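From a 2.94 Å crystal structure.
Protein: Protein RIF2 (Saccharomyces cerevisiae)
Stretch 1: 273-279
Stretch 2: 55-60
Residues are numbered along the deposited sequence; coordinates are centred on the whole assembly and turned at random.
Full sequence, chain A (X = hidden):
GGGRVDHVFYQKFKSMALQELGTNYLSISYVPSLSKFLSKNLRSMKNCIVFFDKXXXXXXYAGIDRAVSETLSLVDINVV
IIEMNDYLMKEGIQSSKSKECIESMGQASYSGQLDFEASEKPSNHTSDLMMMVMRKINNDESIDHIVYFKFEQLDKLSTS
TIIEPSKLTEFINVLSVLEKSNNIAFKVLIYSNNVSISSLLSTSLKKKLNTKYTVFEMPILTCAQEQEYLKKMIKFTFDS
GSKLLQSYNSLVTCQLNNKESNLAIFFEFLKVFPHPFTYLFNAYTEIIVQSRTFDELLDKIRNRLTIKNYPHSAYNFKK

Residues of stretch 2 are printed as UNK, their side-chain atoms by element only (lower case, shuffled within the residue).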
# COMPACT_ATOMS: atom_id res chain seq x y z
N PHE A 273 -10.97 -18.16 16.53
CA PHE A 273 -11.75 -17.60 15.43
C PHE A 273 -11.35 -18.21 14.05
O PHE A 273 -10.15 -18.38 13.79
CB PHE A 273 -11.70 -16.06 15.44
CG PHE A 273 -12.75 -15.47 14.53
CD1 PHE A 273 -14.09 -15.45 14.91
CD2 PHE A 273 -12.41 -15.03 13.26
CE1 PHE A 273 -15.08 -14.99 14.04
CE2 PHE A 273 -13.40 -14.56 12.38
CZ PHE A 273 -14.73 -14.56 12.78
N PRO A 274 -12.34 -18.59 13.17
CA PRO A 274 -12.00 -19.22 11.88
C PRO A 274 -11.26 -18.35 10.88
O PRO A 274 -10.50 -18.89 10.09
CB PRO A 274 -13.35 -19.67 11.33
CG PRO A 274 -14.31 -18.76 11.95
CD PRO A 274 -13.81 -18.54 13.33
N HIS A 275 -11.49 -17.04 10.88
CA HIS A 275 -10.81 -16.16 9.92
C HIS A 275 -10.11 -15.03 10.69
O HIS A 275 -10.61 -13.90 10.69
CB HIS A 275 -11.83 -15.64 8.88
CG HIS A 275 -12.47 -16.72 8.06
ND1 HIS A 275 -11.88 -17.19 6.89
CD2 HIS A 275 -13.64 -17.37 8.25
CE1 HIS A 275 -12.70 -18.11 6.43
NE2 HIS A 275 -13.78 -18.25 7.20
N PRO A 276 -9.00 -15.33 11.42
CA PRO A 276 -8.39 -14.29 12.29
C PRO A 276 -7.81 -13.07 11.60
O PRO A 276 -7.89 -11.99 12.20
CB PRO A 276 -7.29 -15.05 13.04
CG PRO A 276 -6.99 -16.24 12.20
CD PRO A 276 -8.31 -16.62 11.58
N PHE A 277 -7.23 -13.21 10.39
CA PHE A 277 -6.59 -12.08 9.69
C PHE A 277 -7.59 -11.00 9.31
O PHE A 277 -7.34 -9.82 9.56
CB PHE A 277 -5.77 -12.58 8.49
CG PHE A 277 -4.48 -13.25 8.90
CD1 PHE A 277 -4.46 -14.60 9.22
CD2 PHE A 277 -3.30 -12.53 9.01
CE1 PHE A 277 -3.27 -15.22 9.63
CE2 PHE A 277 -2.12 -13.16 9.42
CZ PHE A 277 -2.11 -14.50 9.72
N THR A 278 -8.75 -11.42 8.81
CA THR A 278 -9.87 -10.57 8.41
C THR A 278 -10.50 -9.92 9.64
O THR A 278 -10.71 -8.71 9.61
CB THR A 278 -10.85 -11.41 7.60
OG1 THR A 278 -10.18 -11.89 6.44
CG2 THR A 278 -12.08 -10.63 7.22
N TYR A 279 -10.78 -10.71 10.72
CA TYR A 279 -11.35 -10.16 11.96
C TYR A 279 -10.39 -9.09 12.53
O TYR A 279 -10.84 -7.98 12.83
CB TYR A 279 -11.70 -11.27 12.98
CG TYR A 279 -12.66 -10.82 14.07
CD1 TYR A 279 -12.19 -10.14 15.19
CD2 TYR A 279 -14.02 -11.09 13.99
CE1 TYR A 279 -13.07 -9.67 16.17
CE2 TYR A 279 -14.90 -10.67 14.99
CZ TYR A 279 -14.42 -9.94 16.08
OH TYR A 279 -15.25 -9.43 17.06
N UNK A 55 -7.03 -23.22 -0.18
CA UNK A 55 -7.22 -21.75 -0.09
C UNK A 55 -8.49 -21.63 0.75
O UNK A 55 -9.62 -21.64 0.22
c UNK A 55 -5.93 -21.08 -2.19
c UNK A 55 -7.60 -19.49 -1.21
c UNK A 55 -7.26 -20.97 -1.45
N UNK A 56 -8.29 -21.68 2.08
CA UNK A 56 -9.34 -21.78 3.09
C UNK A 56 -9.79 -20.49 3.66
O UNK A 56 -10.73 -20.45 4.47
c UNK A 56 -7.82 -25.01 4.48
o UNK A 56 -7.65 -26.19 4.09
c UNK A 56 -8.86 -24.18 3.77
c UNK A 56 -8.90 -22.72 4.20
o UNK A 56 -7.17 -24.50 5.42
N UNK A 57 -9.10 -19.41 3.27
CA UNK A 57 -9.35 -18.09 3.82
C UNK A 57 -9.37 -17.01 2.79
O UNK A 57 -8.59 -17.02 1.84
c UNK A 57 -8.33 -17.80 4.91
n UNK A 57 -7.96 -20.59 7.23
c UNK A 57 -8.33 -18.84 5.98
c UNK A 57 -9.02 -19.93 7.71
n UNK A 57 -9.31 -18.88 6.96
c UNK A 57 -7.52 -19.92 6.13
N UNK A 58 -10.25 -16.05 3.01
CA UNK A 58 -10.34 -14.92 2.10
C UNK A 58 -9.03 -14.11 2.11
O UNK A 58 -8.61 -13.65 1.05
c UNK A 58 -11.62 -14.08 2.34
c UNK A 58 -11.94 -13.25 1.11
c UNK A 58 -12.10 -14.13 -0.03
c UNK A 58 -11.59 -13.26 3.63
N UNK A 59 -8.36 -14.06 3.28
CA UNK A 59 -7.05 -13.45 3.49
C UNK A 59 -6.03 -14.01 2.52
O UNK A 59 -5.25 -13.24 1.95
c UNK A 59 -6.57 -13.68 4.93
c UNK A 59 -5.12 -13.40 5.14
n UNK A 59 -3.12 -12.53 5.25
n UNK A 59 -4.25 -14.39 5.53
c UNK A 59 -3.06 -13.81 5.59
c UNK A 59 -4.43 -12.25 4.96
N UNK A 60 -6.01 -15.34 2.35
CA UNK A 60 -5.09 -16.08 1.50
C UNK A 60 -5.36 -15.78 0.04
O UNK A 60 -4.42 -15.50 -0.69
n UNK A 60 -3.94 -20.14 3.60
c UNK A 60 -5.22 -17.59 1.74
c UNK A 60 -4.93 -18.01 3.16
c UNK A 60 -5.05 -19.48 3.33
o UNK A 60 -6.14 -20.05 3.24

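Position 55 carries three side-chain carbons and no heteroatom. One carbon is bonded to CA and bears the other two, so the branch lies at CB. The side chain is out of reach of stretch 1. A CB fork ending in two methyls is Val55, with chi1 in the t well.

Position 56 has three carbons in an unbranched chain, the third carrying two oxygens. The two oxygens, with no nitrogen, indicate a carboxylate at the third carbon beyond CA, after two methylenes, hence Glu56. Its CA-to-CB bond points sideways and the end of the chain leads away. The backbone makes the contact instead: Glu56 O lies 3.6 Å from His275 CE1.

Position 57 shows one carbon followed by a five-membered ring of three carbons and two nitrogens. That is an imidazole, and the residue is His57. With chi1 at -56° (m), the ring end comes nearer to stretch 1 than the sideways CA-to-CB bond would suggest. His57 CE1 is 3.0 Å from Pro274 O, which meets the imidazole at its edge. His57 ND1 is 3.3 Å from the same Pro274 O, but the angle is too poor for a hydrogen bond. His57 ND1 also stands 3.1 Å from His275 ND1, a separation at which the coordinates leave the protons open. The two rings are oblique, with centroids 5.0 Å apart and planes at 78°.

Position 58 has four carbons, forked at the first, with one arm two carbons long. A second branch at CB together with an extra carbon on one arm gives Ile58. Its short arm makes the closest contact: Ile58 CG2 packs 3.4 Å from Thr278 OG1, while the longer arm leads away.

Position 59 again has one carbon and a ring of three carbons and two nitrogens, so it is His59. Here chi1 is 165° (t) and CA-to-CB points toward stretch 1. Phe277 CB lies 3.5 Å from His59 CG and 3.7 Å from the centroid of the His59 ring, only 19° off the ring normal, a CH-pi contact over the face.

Position 60 has three carbons, the third bearing one oxygen and one nitrogen. This amide is Gln60, out of reach of stretch 1. It turns back on its own stretch, where Glu56 N donates a hydrogen bond to Gln60 OE1 at 2.9 Å.

The contact joins two helix starts, with His275 and His57 both at N-cap positions and their CA atoms 6.6 Å apart. Its clearest geometric feature is the offset stack of Phe277 on His59: the planes differ by 4° and the centroids lie 4.1 Å apart, so the rings overlap nearly parallel. Beside it, Thr278 packs on Ile58, and the histidine pair extends the contact toward Pro274. No clear hydrogen bond crosses between the stretches. The 329 Å² buried between them therefore reflects chiefly ring packing and close van der Waals contact.

Stretch 2, residues 55-60: VEHIHQ
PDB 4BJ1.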